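Long-range contacts in replicative DNA helicase (PDB 6RIY), which is an intein of the DnaB replicative helicase, a Hedgehog/Intein-fold domain of the kind that excises itself by protein splicing: residues T34-A39 with R123-D128; R46-V51 with V117-V122; A83-V88 with V108-S113. One frame throughout, in Å; residues are numbered along the deposited sequence.

Contact 1: T34-A39 with R123-D128; sequences TRVVAA and RCVEVD
Segment 34-39 runs antiparallel to the strand part 125-127 of segment 123-128, axes 4.5 Å apart at closest and directions 138° apart. Val-36 faces Val-127 as a non-hydrogen-bonded pair; Ala-38 and Glu-126 then form a hydrogen-bonded pair, and Ala-39 with Val-125 a non-hydrogen-bonded one. The extra residue is Val-37, with psi -18°: it and Ala-38 both face Glu-126 in a classic beta bulge, so that one carbonyl, Glu-126 O, accepts from Val-37 N at 2.8 Å and, weakly, from Ala-38 N. Glu-126 N returns a straight bond to Ala-38 O at 2.9 Å. These are the two middle strands of a four-stranded antiparallel sheet of the Hedgehog/Intein fold. The bulge leaves Val-37 beside its partner strand, where CG2 presses on Glu-126 CB (3.6 Å) and CG1 lies on Asp-128 CB (3.6 Å). The carboxylate of Asp-128 closes the far end. Its OD1 is gripped twice, by Thr-34 OG1 at 2.7 Å, nearly along the C-O axis, and by Arg-35 N at 3.0 Å from above the carboxylate plane; OD2 accepts from a water. Thr-34 OG1, anti to its own backbone N, also bonds to Asn-129 ND2. At the other end the bent chain of Arg-123 brings NH2 to 3.2 Å from Ala-39 CB, while its NH1 bonds to Val-20 O and its NE to Thr-40 O.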
loop_
_atom_site.group_PDB
_atom_site.type_symbol
_atom_site.label_atom_id
_atom_site.label_comp_id
_atom_site.label_asym_id
_atom_site.label_seq_id
_atom_site.Cartn_x
_atom_site.Cartn_y
_atom_site.Cartn_z
ATOM N N THR A 34 3.408 12.685 5.587
ATOM C CA THR A 34 4.758 12.237 5.269
ATOM C C THR A 34 5.053 12.610 3.821
ATOM O O THR A 34 4.172 12.541 2.960
ATOM C CB THR A 34 4.927 10.719 5.513
ATOM O OG1 THR A 34 6.310 10.358 5.417
ATOM C CG2 THR A 34 4.115 9.893 4.524
ATOM N N ARG A 35 6.279 13.052 3.560
ATOM C CA ARG A 35 6.623 13.605 2.254
ATOM C C ARG A 35 7.123 12.506 1.324
ATOM O O ARG A 35 7.835 11.593 1.741
ATOM C CB ARG A 35 7.686 14.697 2.406
ATOM C CG ARG A 35 8.072 15.437 1.140
ATOM C CD ARG A 35 9.209 16.401 1.452
ATOM N NE ARG A 35 9.568 17.253 0.322
ATOM C CZ ARG A 35 10.365 16.878 -0.674
ATOM N NH1 ARG A 35 10.879 15.652 -0.693
ATOM N NH2 ARG A 35 10.643 17.725 -1.657
ATOM N N VAL A 36 6.752 12.606 0.056
ATOM C CA VAL A 36 7.235 11.669 -0.947
ATOM C C VAL A 36 8.632 12.109 -1.357
ATOM O O VAL A 36 8.830 13.252 -1.781
ATOM C CB VAL A 36 6.271 11.619 -2.143
ATOM C CG1 VAL A 36 6.805 10.736 -3.262
ATOM C CG2 VAL A 36 4.897 11.122 -1.660
ATOM N N VAL A 37 9.615 11.226 -1.182
ATOM C CA VAL A 37 10.988 11.566 -1.526
ATOM C C VAL A 37 11.390 11.010 -2.886
ATOM O O VAL A 37 12.376 11.490 -3.471
ATOM C CB VAL A 37 11.977 11.097 -0.436
ATOM C CG1 VAL A 37 11.727 11.845 0.863
ATOM C CG2 VAL A 37 11.865 9.608 -0.212
ATOM N N ALA A 38 10.654 10.035 -3.412
ATOM C CA ALA A 38 10.938 9.471 -4.722
ATOM C C ALA A 38 9.675 8.795 -5.229
ATOM O O ALA A 38 8.808 8.388 -4.448
ATOM C CB ALA A 38 12.109 8.484 -4.677
ATOM N N ALA A 39 9.576 8.687 -6.551
ATOM C CA ALA A 39 8.416 8.055 -7.161
ATOM C C ALA A 39 8.829 7.532 -8.526
ATOM O O ALA A 39 9.353 8.292 -9.345
ATOM C CB ALA A 39 7.249 9.038 -7.284
ATOM N N ARG A 123 3.120 1.716 -9.722
ATOM C CA ARG A 123 4.207 2.629 -9.373
ATOM C C ARG A 123 4.616 2.414 -7.922
ATOM O O ARG A 123 3.780 2.071 -7.085
ATOM C CB ARG A 123 3.802 4.104 -9.497
ATOM C CG ARG A 123 3.629 4.670 -10.876
ATOM C CD ARG A 123 3.187 6.138 -10.760
ATOM N NE ARG A 123 4.313 7.034 -10.508
ATOM C CZ ARG A 123 4.202 8.261 -10.009
ATOM N NH1 ARG A 123 3.010 8.746 -9.675
ATOM N NH2 ARG A 123 5.286 8.999 -9.833
ATOM N N CYS A 124 5.879 2.713 -7.619
ATOM C CA CYS A 124 6.374 2.778 -6.247
ATOM C C CYS A 124 6.674 4.214 -5.834
ATOM O O CYS A 124 7.081 5.048 -6.649
ATOM C CB CYS A 124 7.654 1.961 -6.053
ATOM S SG CYS A 124 7.506 0.222 -6.383
ATOM N N VAL A 125 6.522 4.472 -4.535
ATOM C CA VAL A 125 6.949 5.722 -3.921
ATOM C C VAL A 125 7.912 5.384 -2.790
ATOM O O VAL A 125 7.884 4.290 -2.221
ATOM C CB VAL A 125 5.763 6.551 -3.382
ATOM C CG1 VAL A 125 4.798 6.908 -4.501
ATOM C CG2 VAL A 125 5.034 5.777 -2.274
ATOM N N GLU A 126 8.768 6.343 -2.460
ATOM C CA GLU A 126 9.499 6.313 -1.203
ATOM C C GLU A 126 9.071 7.515 -0.372
ATOM O O GLU A 126 8.821 8.592 -0.913
ATOM C CB GLU A 126 11.007 6.314 -1.438
ATOM C CG GLU A 126 11.457 5.243 -2.426
ATOM C CD GLU A 126 12.964 5.135 -2.554
ATOM O OE1 GLU A 126 13.660 5.190 -1.517
ATOM O OE2 GLU A 126 13.456 4.990 -3.694
ATOM N N VAL A 127 8.977 7.337 0.943
ATOM C CA VAL A 127 8.487 8.398 1.813
ATOM C C VAL A 127 9.506 8.665 2.913
ATOM O O VAL A 127 10.408 7.866 3.164
ATOM C CB VAL A 127 7.107 8.062 2.409
ATOM C CG1 VAL A 127 6.058 8.043 1.285
ATOM C CG2 VAL A 127 7.164 6.724 3.117
ATOM N N ASP A 128 9.363 9.822 3.562
ATOM C CA ASP A 128 10.417 10.336 4.426
ATOM C C ASP A 128 10.232 9.956 5.892
ATOM O O ASP A 128 10.815 10.598 6.768
ATOM C CB ASP A 128 10.540 11.853 4.266
ATOM C CG ASP A 128 9.455 12.623 4.992
ATOM O OD1 ASP A 128 8.413 12.038 5.361
ATOM O OD2 ASP A 128 9.657 13.837 5.194
HETATM O O HOH W 1 7.375 14.525 6.222
#

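Contact 2: R46-V51 with V117-V122; sequences RPCYEV and VASVPV
Arg-46 O accepts one direct hydrogen bond across the contact, from Ser-119 OG at 2.7 Å, with the hydroxyl standing above the carbonyl plane. Ser-119 reaches it because OG lies anti to the backbone N (chi1 -177°). The N-H of the same arginine takes a different route: it donates to a water that donates to Val-120 O, so both backbone polar atoms of Arg-46 are tied to the 117-122 segment. A second water does the same further along, toward Val-117, accepting from Cys-48 N and donating to Val-117 O at 2.5 Å. The direct backbone bond is Val-117 N to Cys-48 O, 3.0 Å long and nearly straight at 173°. Here the long strand 107-117 is leaving its neighbour 48-53, and the chain goes on as a loop that crosses to strand 122-127 in the other sheet of the Hedgehog/Intein fold; two waters bridge the backbones where direct pairing has ended. Cys-48 is the side chain this loop wraps round. Its SG, anti to the carbonyl carbon, accepts a long, weak but straight bond from Val-120 N at 3.6 Å, touches Val-120 CG2 and lies 4.0 Å from Val-122 CG1, with Val-60 of strand 58-62 also against the cysteine. The two methyls of Val-117 divide: CG1 meets Glu-50 CB at 3.6 Å, CG2 lies beside Cys-48 O and Glu-50 N. Arg-46 lays its CG against Val-122 CG2 at 4.0 Å before its chain, bent at chi2 and chi3, turns away.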
loop_
_atom_site.group_PDB
_atom_site.type_symbol
_atom_site.label_atom_id
_atom_site.label_comp_id
_atom_site.label_asym_id
_atom_site.label_seq_id
_atom_site.Cartn_x
_atom_site.Cartn_y
_atom_site.Cartn_z
ATOM N N ARG A 46 3.968 -5.953 -14.662
ATOM C CA ARG A 46 4.316 -6.633 -13.420
ATOM C C ARG A 46 3.211 -7.612 -13.014
ATOM O O ARG A 46 2.024 -7.322 -13.192
ATOM C CB ARG A 46 4.552 -5.610 -12.305
ATOM C CG ARG A 46 5.684 -4.616 -12.594
ATOM C CD ARG A 46 7.042 -5.293 -12.612
ATOM N NE ARG A 46 7.367 -5.911 -11.332
ATOM C CZ ARG A 46 8.304 -6.841 -11.166
ATOM N NH1 ARG A 46 9.015 -7.263 -12.203
ATOM N NH2 ARG A 46 8.532 -7.347 -9.960
ATOM N N PRO A 47 3.562 -8.773 -12.467
ATOM C CA PRO A 47 2.535 -9.658 -11.909
ATOM C C PRO A 47 1.876 -8.978 -10.723
ATOM O O PRO A 47 2.557 -8.416 -9.866
ATOM C CB PRO A 47 3.323 -10.903 -11.487
ATOM C CG PRO A 47 4.657 -10.773 -12.145
ATOM C CD PRO A 47 4.915 -9.312 -12.270
ATOM N N CYS A 48 0.543 -9.002 -10.693
ATOM C CA CYS A 48 -0.214 -8.257 -9.702
ATOM C C CYS A 48 -1.103 -9.161 -8.866
ATOM O O CYS A 48 -1.612 -10.179 -9.341
ATOM C CB CYS A 48 -1.099 -7.204 -10.353
ATOM S SG CYS A 48 -0.145 -5.843 -11.040
ATOM N N TYR A 49 -1.342 -8.722 -7.635
ATOM C CA TYR A 49 -2.233 -9.395 -6.708
ATOM C C TYR A 49 -3.322 -8.445 -6.236
ATOM O O TYR A 49 -3.065 -7.266 -5.986
ATOM C CB TYR A 49 -1.462 -9.909 -5.488
ATOM C CG TYR A 49 -0.783 -11.225 -5.731
ATOM C CD1 TYR A 49 0.280 -11.326 -6.618
ATOM C CD2 TYR A 49 -1.209 -12.371 -5.083
ATOM C CE1 TYR A 49 0.894 -12.544 -6.851
ATOM C CE2 TYR A 49 -0.597 -13.588 -5.303
ATOM C CZ TYR A 49 0.452 -13.668 -6.188
ATOM O OH TYR A 49 1.063 -14.879 -6.409
ATOM N N GLU A 50 -4.533 -8.969 -6.085
ATOM C CA GLU A 50 -5.624 -8.239 -5.453
ATOM C C GLU A 50 -5.688 -8.633 -3.978
ATOM O O GLU A 50 -5.955 -9.792 -3.655
ATOM C CB GLU A 50 -6.930 -8.553 -6.174
ATOM C CG GLU A 50 -8.147 -7.846 -5.662
ATOM C CD GLU A 50 -9.305 -7.957 -6.628
ATOM O OE1 GLU A 50 -9.231 -7.361 -7.720
ATOM O OE2 GLU A 50 -10.286 -8.656 -6.306
ATOM N N VAL A 51 -5.437 -7.676 -3.088
ATOM C CA VAL A 51 -5.428 -7.917 -1.650
ATOM C C VAL A 51 -6.685 -7.294 -1.060
ATOM O O VAL A 51 -6.908 -6.087 -1.189
ATOM C CB VAL A 51 -4.168 -7.352 -0.980
ATOM C CG1 VAL A 51 -4.102 -7.825 0.472
ATOM C CG2 VAL A 51 -2.923 -7.749 -1.769
ATOM N N VAL A 117 -4.175 -11.554 -10.023
ATOM C CA VAL A 117 -5.107 -11.003 -10.994
ATOM C C VAL A 117 -4.319 -10.556 -12.222
ATOM O O VAL A 117 -3.095 -10.645 -12.259
ATOM C CB VAL A 117 -5.941 -9.842 -10.416
ATOM C CG1 VAL A 117 -6.880 -10.369 -9.338
ATOM C CG2 VAL A 117 -5.027 -8.733 -9.870
ATOM N N ALA A 118 -5.044 -10.099 -13.243
ATOM C CA ALA A 118 -4.401 -9.560 -14.434
ATOM C C ALA A 118 -3.484 -8.394 -14.084
ATOM O O ALA A 118 -3.777 -7.592 -13.196
ATOM C CB ALA A 118 -5.454 -9.106 -15.443
ATOM N N SER A 119 -2.373 -8.292 -14.807
ATOM C CA SER A 119 -1.448 -7.180 -14.617
ATOM C C SER A 119 -2.105 -5.834 -14.925
ATOM O O SER A 119 -2.786 -5.676 -15.938
ATOM C CB SER A 119 -0.224 -7.363 -15.522
ATOM O OG SER A 119 0.730 -6.334 -15.311
ATOM N N VAL A 120 -1.865 -4.855 -14.060
ATOM C CA VAL A 120 -2.209 -3.464 -14.354
ATOM C C VAL A 120 -0.967 -2.617 -14.123
ATOM O O VAL A 120 -0.044 -3.034 -13.403
ATOM C CB VAL A 120 -3.385 -2.963 -13.480
ATOM C CG1 VAL A 120 -4.639 -3.781 -13.748
ATOM C CG2 VAL A 120 -3.006 -2.986 -12.016
ATOM N N PRO A 121 -0.915 -1.418 -14.709
ATOM C CA PRO A 121 0.219 -0.516 -14.453
ATOM C C PRO A 121 0.342 -0.189 -12.970
ATOM O O PRO A 121 -0.659 0.000 -12.277
ATOM C CB PRO A 121 -0.133 0.733 -15.273
ATOM C CG PRO A 121 -1.067 0.227 -16.360
ATOM C CD PRO A 121 -1.866 -0.849 -15.687
ATOM N N VAL A 122 1.586 -0.106 -12.481
ATOM C CA VAL A 122 1.848 0.147 -11.061
ATOM C C VAL A 122 2.984 1.155 -10.928
ATOM O O VAL A 122 3.720 1.421 -11.876
ATOM C CB VAL A 122 2.177 -1.149 -10.270
ATOM C CG1 VAL A 122 1.016 -2.116 -10.330
ATOM C CG2 VAL A 122 3.485 -1.813 -10.762
HETATM O O HOH W 2 2.690 -3.516 -13.940
HETATM O O HOH W 3 -0.690 -10.594 -12.864
#

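Contact 3: A83-V88 with V108-S113; sequences ADRIVV and VVQIES
Arg-85 begins a short strand, 85-87, of a four-stranded antiparallel sheet in the Hedgehog/Intein fold, and its side chain runs out over the neighbouring segment 108-113. CB sits 3.8 Å from Val-109 O; CG comes to Gln-110 NE2, and so does NE. At the tip Gln-110 NE2 sits over the centre of one face of the Arg-85 guanidinium, 3.5 Å from CZ, the guanidinium and amide planes 30° apart. Arg-85 NH1 and NH2 both lie near Gln-110 OE1, at 3.7 and 3.6 Å. The amide nitrogen thus rests on the guanidinium across a non-hydrogen-bonded pair, and it also bonds weakly to Gly-82 O. The backbone is held by Ile-86 N to Val-109 O, 2.8 Å, Val-108 N to Ile-86 O, and Ile-111 N to Asp-84 O, the last at 169°. On the face opposite Arg-85, Ile-86 packs side by side with Val-109, its CG1 on CG2, and Ile-86 CG1 meets Ile-111 CD1 at 3.7 Å; Phe-53 lies against all three. Asp-84 adds its CB to Ile-111 CD1, while its OD1 makes a salt bridge with Arg-80. Beyond Ile-86, Val-88 CG2 touches Val-108 CG2 at 3.6 Å.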
loop_
_atom_site.group_PDB
_atom_site.type_symbol
_atom_site.label_atom_id
_atom_site.label_comp_id
_atom_site.label_asym_id
_atom_site.label_seq_id
_atom_site.Cartn_x
_atom_site.Cartn_y
_atom_site.Cartn_z
ATOM N N ALA A 83 -4.936 -15.682 8.662
ATOM C CA ALA A 83 -3.733 -15.818 9.476
ATOM C C ALA A 83 -2.988 -14.502 9.675
ATOM O O ALA A 83 -2.219 -14.395 10.638
ATOM C CB ALA A 83 -2.787 -16.845 8.848
ATOM N N ASP A 84 -3.197 -13.509 8.808
ATOM C CA ASP A 84 -2.382 -12.298 8.776
ATOM C C ASP A 84 -3.210 -11.071 9.152
ATOM O O ASP A 84 -4.327 -10.896 8.656
ATOM C CB ASP A 84 -1.748 -12.115 7.393
ATOM C CG ASP A 84 -0.571 -13.053 7.159
ATOM O OD1 ASP A 84 0.136 -13.385 8.131
ATOM O OD2 ASP A 84 -0.347 -13.459 5.997
ATOM N N ARG A 85 -2.674 -10.249 10.059
ATOM C CA ARG A 85 -3.256 -8.965 10.438
ATOM C C ARG A 85 -2.228 -7.861 10.244
ATOM O O ARG A 85 -1.064 -8.016 10.629
ATOM C CB ARG A 85 -3.706 -8.936 11.904
ATOM C CG ARG A 85 -4.960 -9.720 12.225
ATOM C CD ARG A 85 -5.366 -9.490 13.679
ATOM N NE ARG A 85 -6.393 -10.428 14.110
ATOM C CZ ARG A 85 -7.696 -10.244 13.929
ATOM N NH1 ARG A 85 -8.137 -9.151 13.315
ATOM N NH2 ARG A 85 -8.559 -11.156 14.361
ATOM N N ILE A 86 -2.675 -6.738 9.691
ATOM C CA ILE A 86 -1.829 -5.559 9.516
ATOM C C ILE A 86 -1.702 -4.837 10.855
ATOM O O ILE A 86 -2.706 -4.458 11.469
ATOM C CB ILE A 86 -2.403 -4.622 8.446
ATOM C CG1 ILE A 86 -2.526 -5.334 7.091
ATOM C CG2 ILE A 86 -1.563 -3.365 8.356
ATOM C CD1 ILE A 86 -1.187 -5.627 6.402
ATOM N N VAL A 87 -0.464 -4.619 11.300
ATOM C CA VAL A 87 -0.193 -4.100 12.637
ATOM C C VAL A 87 0.856 -2.998 12.545
ATOM O O VAL A 87 1.864 -3.150 11.844
ATOM C CB VAL A 87 0.274 -5.226 13.587
ATOM C CG1 VAL A 87 1.181 -4.676 14.678
ATOM C CG2 VAL A 87 -0.932 -5.952 14.193
ATOM N N VAL A 88 0.628 -1.895 13.270
ATOM C CA VAL A 88 1.515 -0.738 13.247
ATOM C C VAL A 88 1.864 -0.312 14.665
ATOM O O VAL A 88 1.222 -0.706 15.637
ATOM C CB VAL A 88 0.902 0.457 12.496
ATOM C CG1 VAL A 88 0.931 0.194 11.028
ATOM C CG2 VAL A 88 -0.515 0.718 12.994
ATOM N N VAL A 108 -4.937 -3.215 12.900
ATOM C CA VAL A 108 -5.613 -2.307 11.972
ATOM C C VAL A 108 -6.694 -3.031 11.171
ATOM O O VAL A 108 -7.883 -2.707 11.280
ATOM C CB VAL A 108 -4.601 -1.600 11.044
ATOM C CG1 VAL A 108 -5.332 -0.805 9.976
ATOM C CG2 VAL A 108 -3.673 -0.706 11.857
ATOM N N VAL A 109 -6.295 -4.002 10.341
ATOM C CA VAL A 109 -7.219 -4.822 9.560
ATOM C C VAL A 109 -6.661 -6.235 9.450
ATOM O O VAL A 109 -5.475 -6.481 9.677
ATOM C CB VAL A 109 -7.479 -4.279 8.131
ATOM C CG1 VAL A 109 -8.348 -3.030 8.149
ATOM C CG2 VAL A 109 -6.157 -4.059 7.385
ATOM N N GLN A 110 -7.538 -7.168 9.079
ATOM C CA GLN A 110 -7.178 -8.552 8.802
ATOM C C GLN A 110 -7.140 -8.767 7.292
ATOM O O GLN A 110 -7.944 -8.187 6.556
ATOM C CB GLN A 110 -8.188 -9.504 9.451
ATOM C CG GLN A 110 -7.827 -10.979 9.428
ATOM C CD GLN A 110 -8.370 -11.715 10.632
ATOM O OE1 GLN A 110 -9.546 -11.580 10.975
ATOM N NE2 GLN A 110 -7.514 -12.496 11.289
ATOM N N ILE A 111 -6.198 -9.592 6.831
ATOM C CA ILE A 111 -6.195 -10.003 5.429
ATOM C C ILE A 111 -7.317 -11.006 5.208
ATOM O O ILE A 111 -7.419 -12.021 5.912
ATOM C CB ILE A 111 -4.841 -10.591 5.019
ATOM C CG1 ILE A 111 -3.846 -9.465 4.735
ATOM C CG2 ILE A 111 -5.000 -11.473 3.753
ATOM C CD1 ILE A 111 -3.254 -8.816 5.976
ATOM N N GLU A 112 -8.188 -10.712 4.244
ATOM C CA GLU A 112 -9.223 -11.669 3.893
ATOM C C GLU A 112 -8.775 -12.594 2.777
ATOM O O GLU A 112 -9.033 -13.800 2.830
ATOM C CB GLU A 112 -10.508 -10.946 3.487
ATOM C CG GLU A 112 -11.154 -10.140 4.607
ATOM C CD GLU A 112 -11.905 -10.998 5.614
ATOM O OE1 GLU A 112 -11.494 -12.152 5.862
ATOM O OE2 GLU A 112 -12.923 -10.515 6.154
ATOM N N SER A 113 -8.102 -12.051 1.768
ATOM C CA SER A 113 -7.620 -12.869 0.671
ATOM C C SER A 113 -6.597 -12.063 -0.106
ATOM O O SER A 113 -6.604 -10.829 -0.073
ATOM C CB SER A 113 -8.764 -13.317 -0.245
ATOM O OG SER A 113 -9.402 -12.197 -0.838
#

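In the fold
Along the chain the first segments come in the order contact 1, 2, 3 and the second segments in reverse, each span enclosing the next. Contact 1 belongs to the sheet of strands 2-3, 122-127, 33-39 and 25-27; contacts 2 and 3 both reach the other, in which 107-117 lies between 48-53 and 85-87. The centres of contacts 2 and 3 are about 20 Å apart, and Val-51 CG1 packs on Ser-113 O. Those of contacts 1 and 3 are about 23 Å apart, on opposite sides of the chain's centre. Because the loop 117-122 runs from strand 107-117 of one sheet to strand 122-127 of the other, contact 2 lies where the chain passes between the sheets.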